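PDB 4OPF: Nrps/pks from Streptomyces albus, which is a ketosynthase domain of the oxazolomycin assembly line, from the family whose members lengthen polyketide chains by decarboxylative condensation. Local coordinates for residues R272-R277 with S394-G399; T154-A159 with A163-H168. One frame throughout, in Å; residues are numbered along the deposited sequence.

Contact 1: R272-R277 with S394-G399; sequences RGVMAR and SSFADG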
ATOM      1  N   ARG A 272      11.514  15.259 -11.561  1.00 24.79           N
ATOM      2  CA  ARG A 272      12.781  14.738 -12.042  1.00 25.31           C
ATOM      3  C   ARG A 272      13.199  13.494 -11.273  1.00 25.04           C
ATOM      4  O   ARG A 272      13.543  12.498 -11.874  1.00 25.46           O
ATOM      5  CB  ARG A 272      13.881  15.782 -11.973  1.00 25.20           C
ATOM      6  CG  ARG A 272      13.690  16.952 -12.921  1.00 27.41           C
ATOM      7  CD  ARG A 272      14.875  17.939 -12.924  1.00 28.77           C
ATOM      8  NE  ARG A 272      14.963  18.791 -11.761  1.00 28.86           N
ATOM      9  CZ  ARG A 272      14.357  19.967 -11.610  1.00 34.52           C
ATOM     10  NH1 ARG A 272      14.502  20.660 -10.492  1.00 35.32           N
ATOM     11  NH2 ARG A 272      13.587  20.478 -12.553  1.00 36.93           N
ATOM     12  N   GLY A 273      13.134  13.546  -9.950  1.00 25.17           N
ATOM     13  CA  GLY A 273      13.608  12.465  -9.129  1.00 25.36           C
ATOM     14  C   GLY A 273      12.853  11.152  -9.371  1.00 24.63           C
ATOM     15  O   GLY A 273      13.449  10.099  -9.430  1.00 23.33           O
ATOM     16  N   VAL A 274      11.526  11.205  -9.509  1.00 23.84           N
ATOM     17  CA  VAL A 274      10.761   9.971  -9.642  1.00 22.03           C
ATOM     18  C   VAL A 274      11.061   9.359 -10.998  1.00 22.80           C
ATOM     19  O   VAL A 274      11.165   8.136 -11.142  1.00 23.08           O
ATOM     20  CB  VAL A 274       9.267  10.181  -9.417  1.00 22.25           C
ATOM     21  CG1 VAL A 274       8.587  10.772 -10.645  1.00 22.17           C
ATOM     22  CG2 VAL A 274       8.644   8.869  -9.092  1.00 22.26           C
HETATM   23  N   MSE A 275      11.266  10.196 -11.993  1.00 23.97           N
HETATM   24  CA  MSE A 275      11.575   9.646 -13.324  1.00 24.38           C
HETATM   25  C   MSE A 275      12.986   9.072 -13.342  1.00 24.57           C
HETATM   26  O   MSE A 275      13.189   7.975 -13.859  1.00 23.62           O
HETATM   27  CB  MSE A 275      11.438  10.670 -14.437  1.00 23.72           C
HETATM   28  CG  MSE A 275       9.995  11.171 -14.606  1.00 24.67           C
HETATM   29 SE   MSE A 275       9.794  12.260 -16.251  0.65 27.61          SE
HETATM   30  CE  MSE A 275      10.483  13.897 -15.521  1.00 26.33           C
ATOM     31  N   ALA A 276      13.956   9.793 -12.799  1.00 24.46           N
ATOM     32  CA  ALA A 276      15.322   9.263 -12.711  1.00 26.37           C
ATOM     33  C   ALA A 276      15.406   7.990 -11.895  1.00 27.18           C
ATOM     34  O   ALA A 276      16.132   7.067 -12.244  1.00 27.66           O
ATOM     35  CB  ALA A 276      16.267  10.325 -12.133  1.00 29.16           C
ATOM     36  N   ARG A 277      14.639   7.883 -10.811  1.00 26.40           N
ATOM     37  CA  ARG A 277      14.601   6.648 -10.047  1.00 25.22           C
ATOM     38  C   ARG A 277      14.029   5.479 -10.815  1.00 25.25           C
ATOM     39  O   ARG A 277      14.543   4.349 -10.745  1.00 25.00           O
ATOM     40  CB  ARG A 277      13.828   6.893  -8.729  1.00 29.69           C
ATOM     41  CG  ARG A 277      13.709   5.700  -7.810  1.00 32.22           C
ATOM     42  CD  ARG A 277      15.067   5.241  -7.208  1.00 35.84           C
ATOM     43  NE  ARG A 277      14.810   3.992  -6.469  1.00 39.78           N
ATOM     44  CZ  ARG A 277      15.692   3.026  -6.259  1.00 44.06           C
ATOM     45  NH1 ARG A 277      15.306   1.927  -5.612  1.00 44.84           N
ATOM     46  NH2 ARG A 277      16.941   3.152  -6.710  1.00 42.92           N
ATOM     47  N   SER A 394       3.763   8.378 -16.763  1.00 23.46           N
ATOM     48  CA  SER A 394       3.855   9.221 -15.618  1.00 22.74           C
ATOM     49  C   SER A 394       2.504   9.515 -15.067  1.00 24.38           C
ATOM     50  O   SER A 394       1.553   9.720 -15.818  1.00 23.51           O
ATOM     51  CB  SER A 394       4.438  10.552 -16.021  1.00 23.20           C
ATOM     52  OG  SER A 394       5.812  10.392 -16.318  1.00 23.86           O
ATOM     53  N   SER A 395       2.438   9.664 -13.754  1.00 22.39           N
ATOM     54  CA  SER A 395       1.267  10.223 -13.124  1.00 24.88           C
ATOM     55  C   SER A 395       1.651  11.041 -11.911  1.00 25.74           C
ATOM     56  O   SER A 395       2.201  10.496 -10.972  1.00 27.03           O
ATOM     57  CB  SER A 395       0.348   9.059 -12.713  1.00 28.63           C
ATOM     58  OG  SER A 395      -0.873   9.580 -12.260  1.00 37.31           O
ATOM     59  N   PHE A 396       1.382  12.348 -11.932  1.00 24.59           N
ATOM     60  CA  PHE A 396       1.812  13.272 -10.923  1.00 26.98           C
ATOM     61  C   PHE A 396       0.536  13.909 -10.395  1.00 31.32           C
ATOM     62  O   PHE A 396      -0.102  14.673 -11.082  1.00 35.51           O
ATOM     63  CB  PHE A 396       2.693  14.341 -11.492  1.00 25.93           C
ATOM     64  CG  PHE A 396       3.880  13.868 -12.288  1.00 25.14           C
ATOM     65  CD1 PHE A 396       4.539  12.689 -12.026  1.00 25.84           C
ATOM     66  CD2 PHE A 396       4.362  14.662 -13.282  1.00 26.92           C
ATOM     67  CE1 PHE A 396       5.660  12.322 -12.738  1.00 26.41           C
ATOM     68  CE2 PHE A 396       5.458  14.308 -14.004  1.00 26.48           C
ATOM     69  CZ  PHE A 396       6.114  13.144 -13.752  1.00 26.65           C
ATOM     70  N   ALA A 397       0.121  13.530  -9.202  1.00 33.26           N
ATOM     71  CA  ALA A 397      -1.163  13.910  -8.644  1.00 34.14           C
ATOM     72  C   ALA A 397      -1.053  15.174  -7.840  1.00 37.99           C
ATOM     73  O   ALA A 397      -0.076  15.395  -7.171  1.00 37.96           O
ATOM     74  CB  ALA A 397      -1.665  12.779  -7.773  1.00 34.02           C
ATOM     75  N   ASP A 398      -2.096  15.995  -7.881  1.00 46.26           N
ATOM     76  CA  ASP A 398      -2.208  17.198  -7.039  1.00 55.21           C
ATOM     77  C   ASP A 398      -1.961  16.967  -5.545  1.00 54.81           C
ATOM     78  O   ASP A 398      -1.221  17.742  -4.919  1.00 62.86           O
ATOM     79  CB  ASP A 398      -3.572  17.882  -7.257  1.00 63.66           C
ATOM     80  CG  ASP A 398      -3.583  18.782  -8.504  1.00 71.87           C
ATOM     81  OD1 ASP A 398      -2.486  19.096  -9.051  1.00 67.68           O
ATOM     82  OD2 ASP A 398      -4.698  19.165  -8.930  1.00 80.59           O
ATOM     83  N   GLY A 399      -2.536  15.900  -4.996  1.00 46.70           N
ATOM     84  CA  GLY A 399      -2.188  15.445  -3.634  1.00 45.69           C
ATOM     85  C   GLY A 399      -0.703  15.364  -3.201  1.00 40.97           C
ATOM     86  O   GLY A 399      -0.418  15.401  -2.032  1.00 46.19           O
TER
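Met275, present as selenomethionine, runs from helix 272-277 along the rim of the Phe396 ring toward Ser394. Its CB stands back, 5.9 Å from Phe396 CZ. One bond further, CG comes up at the ring edge, close to the ring plane, and lies 4.4 Å from CZ. The selenium follows CG at an extended chi2 of -170° and reaches toward the strand, where SE ends 4.4 Å from Ser394 OG, a loose approach with no hydrogen bond. That hydroxyl is bonded instead to His404 of strand 401-408. At the tip the chain turns at SE, and the methyl CE ends 4.8 Å from CZ of Phe396, farther from the ring than CG.

The closest touch is made one residue earlier, where Val274 CG1 meets Phe396 CE1 at 3.9 Å, neither over the face nor squarely at the edge. Helix 268-282 thus rests on the sheet of the C-terminal half of a thiolase-like fold, its segment running roughly antiparallel to strand 394-396 (151°) with the axes 10.4 Å apart. Alternation along the strand puts Ser394 and Phe396 on the helix side, Phe396 pointing at it and Ser394 only brushing it, while Ser395 faces the loop at Cys160 and Ser161. With CG of Phe396 anti to its carbonyl carbon (chi1 -53°) the ring extends on toward the helix, and CE1 and CZ make the contact. Around this apolar patch, Val274 also touches Ala253 and Asn255 of strand 247-256, and Met275 packs on Ala309 and Ile310 of helix 300-314.

Contact 2: T154-A159 with A163-H168; sequences TVVDTA and ALVALH
Val165 fits one methyl against each of two residues of 154-159. CG2, anti to its own carbonyl carbon, presses on Thr158 OG1 at 3.4 Å, whereas CG1, anti to the backbone N (chi1 174°), lies 4.2 Å from Val156 CG2. The same Val156 methyl sits against the helix backbone, 3.8 Å from Ala166 N and 4.0 Å from Ala166 CB; consistent with the small side chain at Ala166, the CA atoms of Val156 and Ala166 are only 6.4 Å apart. Strand 153-156, the connecting loop and helix 162-175 belong to the N-terminal half of the thiolase-like fold. The loop holds Cys160, in the TACSS sequence whose cysteine takes up the acyl chain in active ketosynthases.

Asp157 marks the looser side. Its CB points away from the helix, and its carboxylate folds back on the turn: OD1 accepts from Ala159 N at 3.0 Å, an Asx turn, and is also bridged to Arg114. Partly exposed, Asp157 makes no contact with the helix and packs instead on Gln136 of the second subunit.

No hydrogen bond crosses between the segments, and Thr158 OG1 is bonded to a residue next to them, so van der Waals packing joins strand to helix; polar bonds such as that of the Asx turn shape the loop.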
ATOM      1  N   THR A 154      -5.101  -5.043  -1.247  1.00 26.03           N
ATOM      2  CA  THR A 154      -5.045  -3.658  -0.807  1.00 28.73           C
ATOM      3  C   THR A 154      -5.583  -2.671  -1.822  1.00 24.98           C
ATOM      4  O   THR A 154      -5.484  -2.855  -3.035  1.00 21.97           O
ATOM      5  CB  THR A 154      -3.580  -3.223  -0.440  1.00 38.69           C
ATOM      6  OG1 THR A 154      -2.723  -3.508  -1.499  1.00 44.60           O
ATOM      7  CG2 THR A 154      -3.013  -4.013   0.743  1.00 43.31           C
ATOM      8  N   VAL A 155      -6.172  -1.618  -1.309  1.00 22.29           N
ATOM      9  CA  VAL A 155      -6.681  -0.563  -2.098  1.00 24.65           C
ATOM     10  C   VAL A 155      -5.881   0.696  -1.757  1.00 26.62           C
ATOM     11  O   VAL A 155      -5.692   0.994  -0.570  1.00 25.40           O
ATOM     12  CB  VAL A 155      -8.146  -0.241  -1.743  1.00 25.66           C
ATOM     13  CG1 VAL A 155      -8.640   0.941  -2.560  1.00 26.72           C
ATOM     14  CG2 VAL A 155      -9.041  -1.407  -2.019  1.00 26.11           C
ATOM     15  N   VAL A 156      -5.554   1.483  -2.782  1.00 28.09           N
ATOM     16  CA  VAL A 156      -4.939   2.782  -2.583  1.00 32.33           C
ATOM     17  C   VAL A 156      -5.702   3.872  -3.281  1.00 32.50           C
ATOM     18  O   VAL A 156      -6.171   3.710  -4.402  1.00 33.33           O
ATOM     19  CB  VAL A 156      -3.454   2.802  -2.992  1.00 41.44           C
ATOM     20  CG1 VAL A 156      -2.681   1.898  -2.054  1.00 49.18           C
ATOM     21  CG2 VAL A 156      -3.249   2.287  -4.371  1.00 39.13           C
ATOM     22  N   ASP A 157      -5.816   5.007  -2.606  1.00 31.47           N
ATOM     23  CA  ASP A 157      -6.354   6.199  -3.265  1.00 38.21           C
ATOM     24  C   ASP A 157      -5.364   7.400  -3.196  1.00 39.06           C
ATOM     25  O   ASP A 157      -5.193   7.997  -2.151  1.00 39.31           O
ATOM     26  CB  ASP A 157      -7.697   6.585  -2.673  1.00 38.47           C
ATOM     27  CG  ASP A 157      -8.252   7.873  -3.286  1.00 41.45           C
ATOM     28  OD1 ASP A 157      -7.674   8.470  -4.272  1.00 37.77           O
ATOM     29  OD2 ASP A 157      -9.324   8.241  -2.775  1.00 45.02           O
ATOM     30  N   THR A 158      -4.660   7.651  -4.300  1.00 37.93           N
ATOM     31  CA  THR A 158      -3.751   8.796  -4.411  1.00 36.64           C
ATOM     32  C   THR A 158      -4.153   9.524  -5.674  1.00 37.82           C
ATOM     33  O   THR A 158      -3.309  10.007  -6.430  1.00 41.50           O
ATOM     34  CB  THR A 158      -2.263   8.376  -4.492  1.00 33.84           C
ATOM     35  OG1 THR A 158      -2.079   7.411  -5.515  1.00 32.48           O
ATOM     36  CG2 THR A 158      -1.741   7.783  -3.192  1.00 37.07           C
ATOM     37  N   ALA A 159      -5.462   9.622  -5.880  1.00 37.82           N
ATOM     38  CA  ALA A 159      -6.067  10.349  -7.008  1.00 38.69           C
ATOM     39  C   ALA A 159      -5.576   9.772  -8.317  1.00 40.55           C
ATOM     40  O   ALA A 159      -5.612   8.523  -8.489  1.00 39.40           O
ATOM     41  CB  ALA A 159      -5.824  11.861  -6.880  1.00 40.57           C
ATOM     42  N   ALA A 163      -3.500   4.023  -9.599  1.00 25.86           N
ATOM     43  CA  ALA A 163      -3.200   2.747 -10.270  1.00 29.09           C
ATOM     44  C   ALA A 163      -1.708   2.465 -10.435  1.00 25.59           C
ATOM     45  O   ALA A 163      -1.283   1.302 -10.371  1.00 23.26           O
ATOM     46  CB  ALA A 163      -3.890   2.657 -11.629  1.00 31.49           C
ATOM     47  N   LEU A 164      -0.910   3.509 -10.668  1.00 25.38           N
ATOM     48  CA  LEU A 164       0.538   3.374 -10.645  1.00 23.19           C
ATOM     49  C   LEU A 164       1.085   3.110  -9.264  1.00 22.14           C
ATOM     50  O   LEU A 164       2.065   2.340  -9.103  1.00 23.08           O
ATOM     51  CB  LEU A 164       1.242   4.594 -11.244  1.00 25.85           C
ATOM     52  CG  LEU A 164       1.032   4.860 -12.728  1.00 26.87           C
ATOM     53  CD1 LEU A 164       2.032   5.886 -13.234  1.00 28.37           C
ATOM     54  CD2 LEU A 164       1.327   3.613 -13.486  1.00 30.82           C
ATOM     55  N   VAL A 165       0.485   3.685  -8.243  1.00 19.39           N
ATOM     56  CA  VAL A 165       0.918   3.344  -6.886  1.00 21.42           C
ATOM     57  C   VAL A 165       0.576   1.902  -6.573  1.00 21.56           C
ATOM     58  O   VAL A 165       1.373   1.161  -5.977  1.00 21.52           O
ATOM     59  CB  VAL A 165       0.292   4.311  -5.868  1.00 23.55           C
ATOM     60  CG1 VAL A 165       0.594   3.899  -4.461  1.00 23.14           C
ATOM     61  CG2 VAL A 165       0.826   5.707  -6.128  1.00 25.27           C
ATOM     62  N   ALA A 166      -0.613   1.462  -7.008  1.00 21.98           N
ATOM     63  CA  ALA A 166      -0.987   0.019  -6.841  1.00 20.82           C
ATOM     64  C   ALA A 166       0.001  -0.871  -7.609  1.00 20.44           C
ATOM     65  O   ALA A 166       0.467  -1.890  -7.123  1.00 19.76           O
ATOM     66  CB  ALA A 166      -2.435  -0.214  -7.371  1.00 21.20           C
ATOM     67  N   LEU A 167       0.351  -0.464  -8.818  1.00 20.62           N
ATOM     68  CA  LEU A 167       1.398  -1.184  -9.599  1.00 21.25           C
ATOM     69  C   LEU A 167       2.781  -1.306  -8.876  1.00 21.26           C
ATOM     70  O   LEU A 167       3.437  -2.341  -8.888  1.00 21.82           O
ATOM     71  CB  LEU A 167       1.537  -0.519 -10.995  1.00 22.71           C
ATOM     72  CG  LEU A 167       2.505  -1.226 -11.939  1.00 24.01           C
ATOM     73  CD1 LEU A 167       2.045  -2.630 -12.233  1.00 25.19           C
ATOM     74  CD2 LEU A 167       2.581  -0.447 -13.250  1.00 27.49           C
ATOM     75  N   HIS A 168       3.170  -0.249  -8.188  1.00 21.75           N
ATOM     76  CA  HIS A 168       4.369  -0.215  -7.399  1.00 22.13           C
ATOM     77  C   HIS A 168       4.256  -1.192  -6.213  1.00 21.09           C
ATOM     78  O   HIS A 168       5.216  -1.911  -5.934  1.00 21.32           O
ATOM     79  CB  HIS A 168       4.559   1.203  -6.914  1.00 22.86           C
ATOM     80  CG  HIS A 168       5.773   1.411  -6.090  1.00 24.51           C
ATOM     81  ND1 HIS A 168       5.713   1.815  -4.776  1.00 26.81           N
ATOM     82  CD2 HIS A 168       7.084   1.207  -6.360  1.00 26.46           C
ATOM     83  CE1 HIS A 168       6.932   1.921  -4.289  1.00 28.46           C
ATOM     84  NE2 HIS A 168       7.784   1.538  -5.226  1.00 29.10           N
TER

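Both contacts are buried and largely apolar, and both set a helix against the same mixed sheet, contact 1 near its C-terminal strands and contact 2 at 153-156, the outermost strand of this chain's sheet. Contact 1 joins elements distant in sequence through an aromatic ring and a long selenomethionine; contact 2 joins chain neighbours through valine, alanine and threonine side chains, with side-chain polar bonds at its turn. Their centres are about 14 Å apart, yet they meet directly: Ser395 CB lies 3.6 Å from Leu164 CD1. Strand 394-396 therefore separates helix 268-282 from helix 162-175. Each contact also has a residue reaching Asp178 of the second subunit: Arg277 by a salt bridge, His168 by a hydrogen bond.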